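Local coordinates for protein VIN1 (Oscarella pearsei, PDB 6BFI) that binds actin filaments and may play a role in cell-cell adhesion, as a sponge member of the vinculin/alpha-catenin family, at residues A[275-279]-A[357-361]; A[299-303]-A[322-326]; A[317-321]-A[360-364]. All coordinates share one frame; numbering follows the deposited sequence.

Contact 1: residues A[275-279]-A[357-361]; sequences FHQAQ and LQELE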
# COMPACT_ATOMS: atom_id res chain seq x y z
N PHE A 275 6.01 -4.52 -19.52
CA PHE A 275 6.30 -3.59 -20.61
C PHE A 275 7.79 -3.32 -20.72
O PHE A 275 8.38 -3.41 -21.80
CB PHE A 275 5.54 -2.27 -20.39
CG PHE A 275 4.23 -2.18 -21.12
CD1 PHE A 275 3.07 -2.70 -20.56
CD2 PHE A 275 4.15 -1.57 -22.36
CE1 PHE A 275 1.86 -2.61 -21.23
CE2 PHE A 275 2.95 -1.48 -23.03
CZ PHE A 275 1.80 -2.00 -22.47
N HIS A 276 8.43 -3.01 -19.59
CA HIS A 276 9.84 -2.63 -19.61
C HIS A 276 10.73 -3.82 -19.96
O HIS A 276 11.73 -3.66 -20.68
CB HIS A 276 10.24 -2.03 -18.26
CG HIS A 276 9.38 -0.88 -17.84
ND1 HIS A 276 9.44 -0.33 -16.58
CD2 HIS A 276 8.44 -0.17 -18.52
CE1 HIS A 276 8.57 0.67 -16.50
NE2 HIS A 276 7.96 0.79 -17.66
N GLN A 277 10.39 -5.01 -19.46
CA GLN A 277 11.16 -6.20 -19.80
C GLN A 277 11.04 -6.54 -21.28
O GLN A 277 12.01 -6.96 -21.91
CB GLN A 277 10.68 -7.38 -18.95
CG GLN A 277 11.05 -7.28 -17.48
CD GLN A 277 12.44 -7.82 -17.19
OE1 GLN A 277 12.75 -8.96 -17.53
NE2 GLN A 277 13.28 -7.00 -16.56
N ALA A 278 9.84 -6.35 -21.85
CA ALA A 278 9.67 -6.59 -23.28
C ALA A 278 10.43 -5.56 -24.10
O ALA A 278 11.00 -5.89 -25.15
CB ALA A 278 8.19 -6.60 -23.63
N GLN A 279 10.45 -4.30 -23.64
CA GLN A 279 11.21 -3.27 -24.33
C GLN A 279 12.71 -3.57 -24.30
O GLN A 279 13.40 -3.43 -25.31
CB GLN A 279 10.92 -1.90 -23.71
CG GLN A 279 9.49 -1.41 -23.93
CD GLN A 279 9.07 -0.34 -22.93
OE1 GLN A 279 9.89 0.15 -22.15
NE2 GLN A 279 7.80 0.02 -22.95
N LEU A 357 6.63 -0.11 -28.60
CA LEU A 357 6.07 -0.53 -27.32
C LEU A 357 6.18 0.59 -26.29
O LEU A 357 5.26 0.80 -25.49
CB LEU A 357 6.78 -1.79 -26.83
CG LEU A 357 6.03 -2.65 -25.81
CD1 LEU A 357 4.58 -2.83 -26.24
CD2 LEU A 357 6.71 -4.00 -25.67
N GLN A 358 7.29 1.34 -26.31
CA GLN A 358 7.38 2.53 -25.47
C GLN A 358 6.31 3.55 -25.84
O GLN A 358 5.69 4.16 -24.95
CB GLN A 358 8.77 3.16 -25.59
CG GLN A 358 9.74 2.72 -24.53
CD GLN A 358 10.93 3.65 -24.41
OE1 GLN A 358 11.27 4.36 -25.36
NE2 GLN A 358 11.55 3.68 -23.24
N GLU A 359 6.07 3.76 -27.14
CA GLU A 359 5.06 4.72 -27.55
C GLU A 359 3.66 4.26 -27.16
O GLU A 359 2.80 5.07 -26.80
CB GLU A 359 5.14 4.96 -29.06
CG GLU A 359 6.41 5.70 -29.48
CD GLU A 359 6.56 5.82 -30.99
OE1 GLU A 359 5.61 5.45 -31.72
OE2 GLU A 359 7.63 6.28 -31.44
N LEU A 360 3.41 2.94 -27.21
CA LEU A 360 2.13 2.42 -26.75
C LEU A 360 1.95 2.66 -25.25
O LEU A 360 0.87 3.07 -24.81
CB LEU A 360 2.01 0.93 -27.07
CG LEU A 360 0.77 0.22 -26.52
CD1 LEU A 360 -0.50 0.89 -27.02
CD2 LEU A 360 0.79 -1.25 -26.90
N GLU A 361 3.00 2.42 -24.47
CA GLU A 361 2.95 2.73 -23.04
C GLU A 361 2.63 4.21 -22.81
O GLU A 361 1.78 4.55 -21.97
CB GLU A 361 4.27 2.35 -22.38
CG GLU A 361 4.36 2.67 -20.90
CD GLU A 361 5.70 2.29 -20.29
OE1 GLU A 361 6.54 1.73 -21.02
OE2 GLU A 361 5.90 2.55 -19.09

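Contact 2: residues A[299-303]-A[322-326]; sequences ISEGR and ADELD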
# COMPACT_ATOMS: atom_id res chain seq x y z
N ILE A 299 0.14 -5.73 -25.84
CA ILE A 299 -0.87 -5.32 -26.81
C ILE A 299 -2.26 -5.51 -26.23
O ILE A 299 -3.14 -4.65 -26.41
CB ILE A 299 -0.68 -6.11 -28.12
CG1 ILE A 299 0.68 -5.79 -28.75
CG2 ILE A 299 -1.81 -5.80 -29.10
CD1 ILE A 299 0.97 -6.58 -30.01
N SER A 300 -2.49 -6.62 -25.52
CA SER A 300 -3.78 -6.84 -24.89
C SER A 300 -4.09 -5.76 -23.86
O SER A 300 -5.24 -5.32 -23.74
CB SER A 300 -3.82 -8.23 -24.24
OG SER A 300 -4.08 -9.24 -25.20
N GLU A 301 -3.09 -5.33 -23.10
CA GLU A 301 -3.30 -4.24 -22.16
C GLU A 301 -3.63 -2.94 -22.89
O GLU A 301 -4.50 -2.17 -22.46
CB GLU A 301 -2.08 -4.07 -21.26
CG GLU A 301 -2.08 -2.80 -20.40
CD GLU A 301 -3.08 -2.84 -19.26
OE1 GLU A 301 -3.82 -3.84 -19.12
OE2 GLU A 301 -3.12 -1.86 -18.48
N GLY A 302 -2.95 -2.69 -24.01
CA GLY A 302 -3.25 -1.50 -24.80
C GLY A 302 -4.68 -1.48 -25.30
O GLY A 302 -5.36 -0.45 -25.23
N ARG A 303 -5.17 -2.62 -25.80
CA ARG A 303 -6.55 -2.67 -26.28
C ARG A 303 -7.54 -2.60 -25.13
O ARG A 303 -8.62 -2.02 -25.28
CB ARG A 303 -6.76 -3.93 -27.12
CG ARG A 303 -5.85 -4.01 -28.33
CD ARG A 303 -6.05 -5.28 -29.14
NE ARG A 303 -5.12 -5.34 -30.27
CZ ARG A 303 -5.01 -6.36 -31.10
NH1 ARG A 303 -5.77 -7.44 -30.95
NH2 ARG A 303 -4.13 -6.32 -32.10
N ALA A 322 -1.78 -0.85 -31.51
CA ALA A 322 -1.85 -2.28 -31.24
C ALA A 322 -1.72 -3.09 -32.52
O ALA A 322 -0.92 -4.03 -32.60
CB ALA A 322 -3.16 -2.61 -30.52
N ASP A 323 -2.51 -2.74 -33.55
CA ASP A 323 -2.46 -3.49 -34.80
C ASP A 323 -1.13 -3.29 -35.52
O ASP A 323 -0.65 -4.22 -36.20
CB ASP A 323 -3.63 -3.10 -35.70
CG ASP A 323 -4.91 -3.81 -35.32
OD1 ASP A 323 -4.84 -4.95 -34.82
OD2 ASP A 323 -6.00 -3.23 -35.54
N GLU A 324 -0.53 -2.11 -35.40
CA GLU A 324 0.81 -1.91 -35.96
C GLU A 324 1.81 -2.84 -35.29
O GLU A 324 2.63 -3.48 -35.97
CB GLU A 324 1.23 -0.45 -35.79
CG GLU A 324 2.61 -0.14 -36.36
CD GLU A 324 3.01 1.31 -36.18
OE1 GLU A 324 2.77 1.86 -35.09
OE2 GLU A 324 3.55 1.90 -37.14
N LEU A 325 1.75 -2.95 -33.96
CA LEU A 325 2.66 -3.84 -33.25
C LEU A 325 2.42 -5.30 -33.63
O LEU A 325 3.38 -6.07 -33.78
CB LEU A 325 2.53 -3.64 -31.75
CG LEU A 325 3.51 -2.64 -31.14
CD1 LEU A 325 3.02 -2.14 -29.79
CD2 LEU A 325 4.89 -3.27 -31.02
N ASP A 326 1.16 -5.69 -33.80
CA ASP A 326 0.86 -7.05 -34.25
C ASP A 326 1.46 -7.31 -35.63
O ASP A 326 2.00 -8.39 -35.89
CB ASP A 326 -0.64 -7.29 -34.26
CG ASP A 326 -1.11 -8.11 -33.08
OD1 ASP A 326 -0.35 -9.01 -32.65
OD2 ASP A 326 -2.23 -7.86 -32.58

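Contact 3: residues A[317-321]-A[360-364]; sequences KLLAA and LEQEI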
# COMPACT_ATOMS: atom_id res chain seq x y z
N LYS A 317 -6.63 5.43 -31.77
CA LYS A 317 -5.18 5.57 -31.80
C LYS A 317 -4.49 4.41 -31.08
O LYS A 317 -3.53 3.83 -31.60
CB LYS A 317 -4.77 6.91 -31.18
CG LYS A 317 -3.29 7.24 -31.29
CD LYS A 317 -3.02 8.68 -30.89
CE LYS A 317 -1.58 9.07 -31.19
NZ LYS A 317 -1.25 8.92 -32.63
N LEU A 318 -4.98 4.07 -29.89
CA LEU A 318 -4.44 2.92 -29.17
C LEU A 318 -4.62 1.64 -29.98
O LEU A 318 -3.71 0.80 -30.05
CB LEU A 318 -5.11 2.79 -27.80
CG LEU A 318 -4.65 3.77 -26.72
CD1 LEU A 318 -5.63 3.79 -25.55
CD2 LEU A 318 -3.26 3.40 -26.25
N LEU A 319 -5.79 1.47 -30.60
CA LEU A 319 -6.00 0.30 -31.45
C LEU A 319 -5.07 0.32 -32.67
O LEU A 319 -4.59 -0.73 -33.11
CB LEU A 319 -7.46 0.23 -31.89
CG LEU A 319 -8.46 -0.01 -30.75
CD1 LEU A 319 -9.89 0.03 -31.27
CD2 LEU A 319 -8.17 -1.34 -30.07
N ALA A 320 -4.80 1.51 -33.21
CA ALA A 320 -3.87 1.62 -34.33
C ALA A 320 -2.47 1.16 -33.93
O ALA A 320 -1.82 0.40 -34.65
CB ALA A 320 -3.84 3.05 -34.86
N ALA A 321 -1.99 1.63 -32.77
CA ALA A 321 -0.69 1.19 -32.29
C ALA A 321 -0.67 -0.31 -32.03
O ALA A 321 0.33 -0.98 -32.30
CB ALA A 321 -0.31 1.97 -31.03
N LEU A 360 3.41 2.94 -27.21
CA LEU A 360 2.13 2.42 -26.75
C LEU A 360 1.95 2.66 -25.25
O LEU A 360 0.87 3.07 -24.81
CB LEU A 360 2.01 0.93 -27.07
CG LEU A 360 0.77 0.22 -26.52
CD1 LEU A 360 -0.50 0.89 -27.02
CD2 LEU A 360 0.79 -1.25 -26.90
N GLU A 361 3.00 2.42 -24.47
CA GLU A 361 2.95 2.73 -23.04
C GLU A 361 2.63 4.21 -22.81
O GLU A 361 1.78 4.55 -21.97
CB GLU A 361 4.27 2.35 -22.38
CG GLU A 361 4.36 2.67 -20.90
CD GLU A 361 5.70 2.29 -20.29
OE1 GLU A 361 6.54 1.73 -21.02
OE2 GLU A 361 5.90 2.55 -19.09
N GLN A 362 3.29 5.09 -23.56
CA GLN A 362 3.06 6.52 -23.38
C GLN A 362 1.63 6.90 -23.73
O GLN A 362 1.02 7.73 -23.05
CB GLN A 362 4.06 7.33 -24.22
CG GLN A 362 4.03 8.82 -23.93
CD GLN A 362 4.36 9.15 -22.48
OE1 GLN A 362 5.14 8.44 -21.84
NE2 GLN A 362 3.76 10.21 -21.96
N GLU A 363 1.08 6.30 -24.79
CA GLU A 363 -0.30 6.61 -25.16
C GLU A 363 -1.29 6.04 -24.14
O GLU A 363 -2.37 6.61 -23.96
CB GLU A 363 -0.61 6.08 -26.55
CG GLU A 363 -1.17 7.12 -27.52
CD GLU A 363 -0.19 8.24 -27.82
OE1 GLU A 363 -0.05 9.17 -26.99
OE2 GLU A 363 0.45 8.19 -28.89
N ILE A 364 -0.94 4.94 -23.48
CA ILE A 364 -1.76 4.44 -22.38
C ILE A 364 -1.79 5.45 -21.24
O ILE A 364 -2.85 5.79 -20.70
CB ILE A 364 -1.26 3.07 -21.91
CG1 ILE A 364 -1.60 2.00 -22.95
CG2 ILE A 364 -1.85 2.71 -20.56
CD1 ILE A 364 -1.12 0.61 -22.57

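Contact 1: residues A[275-279]-A[357-361]
H276 and Q279 grip the two oxygens of E361 across a pair of antiparallel helices in a four-helix bundle of this vinculin homolog; the local axes lie 10.3 Å apart, their directions 160° from each other. E361 can be followed from its root. Its CB packs against F275 CD2 at 3.9 Å, and from there the fully extended chain, with CG anti to the backbone N (chi1 178°), runs past the phenyl ring to deliver the carboxylate to helix 268-283. OE1 takes the amide N-H of Q279 almost head-on, NE2 to OE1 being 2.9 Å, with amide and carboxylate planes nearly coplanar. OE2 receives the imidazole N-H of H276, NE2 to OE2 being 3.1 Å, on its syn side; R365, one turn further along, adds a salt bridge to the same oxygen. Replacing E361 by an alanine would probably leave the Q279 amide and the H276 imidazole without their acceptors here, and R365 without this carboxylate. Beside these hydrogen bonds lies an apolar layer: L357 sets CD1 against F275 CE2 (3.8 Å) and CD2 against the methyl of A278, while C298 of helix 289-306 touches both F275 and L357. On the flank, the Q279 side chain crosses that of Q358 at about a right angle, its OE1 lying 3.5 Å from Q358 CG.

Contact 2: residues A[299-303]-A[322-326]
I299 and A322 form the close-packed side of this antiparallel helix pair, whose local axes pass 10.1 Å apart at a crossing angle of -162°. The two branches of I299 divide the work: CG2 lies 3.7 Å from A322 CB, while CD1, with CG1 set beside the backbone N (chi1 -63°), reaches across to L325 CB at 3.8 Å and also touches the D326 carboxylate. Toward solvent, apolar packing gives way to charge. The R303 chain, extended from CG to NE, runs alongside the A322 methyl, which lies at the edge of the guanidinium, 3.4 Å from NE. Beyond it NH2 forms salt bridges with both D326 OD2 and D323 OD1; the modelled 2.5 Å from NH2 to D326 OD2 is unusually short and its exact value doubtful, while D323 OD1 lies at 3.1 Å. Both carboxylates are turned steeply against the guanidinium plane, and the D323 oxygen lies well out of it, making that link a matter of charge alone. One cation thus serves two acidic groups a turn apart on helix 312-338 and probably offsets their mutual repulsion. Within the bundle, L325 carries the contact inward to L357 and L360 of helix 344-375, while on helix 289-306 E301 touches L271 and F275 of helix 268-283.

Contact 3: residues A[317-321]-A[360-364]
K317 leads the 317-321 segment into contact by laying its aliphatic chain across E363, the two side chains meeting at about a right angle. Its CG stands anti to the backbone N (chi1 -174°), sending the chain toward helix 344-375, and CE comes within 3.2 Å of E363 OE2. The bend at the last torsion leaves NZ 4.2 Å from that oxygen, beyond a salt bridge, so that the methylenes make the direct contact while the opposite charges stay near each other. L318 follows and makes the central apolar contact through a single methyl. Its CD2 lies 3.8 Å from L360 CD1, the two side chains crossing roughly perpendicularly, and equally close to E363 CB; I364 CG1 borders the same methyl at 4.0 Å. A glutamate therefore contributes its CB to the apolar layer while its bent chain carries the carboxylate outward to K317. L319 points away from helix 344-375 and touches R303 and A306 of helix 289-306. One turn on from K317, A321 sets its CB 4.2 Å from L360 CD1, the methyl that also meets L318. The local axes run antiparallel, 10.2 Å apart, crossing at -164°. Leucine, isoleucine and alanine thus line the inner side with a lysine-glutamate pair at the margin, as expected for neighbouring amphipathic helices of the helical bundles that build the vinculin fold.

In the fold
The three contacts join four helices, 268-283, 289-306, 312-338 and 344-375, into one antiparallel bundle; the centres of the contacts lie about 25 to 30 Å from the centre of the chain. Contacts 1 and 3 share L360 and E361 on helix 344-375, and their centres are 11 Å apart; the same separation holds between contacts 1 and 2. Contacts 2 and 3, both on helix 312-338, are 8 Å apart. L325 ties contact 2 to the shared helix, its CD1 lying 3.8 Å from L360 CD2. G302, with no side chain, admits I364 CD1 to 3.7 Å from its CA, and F275 CZ meets that methyl at 3.9 Å.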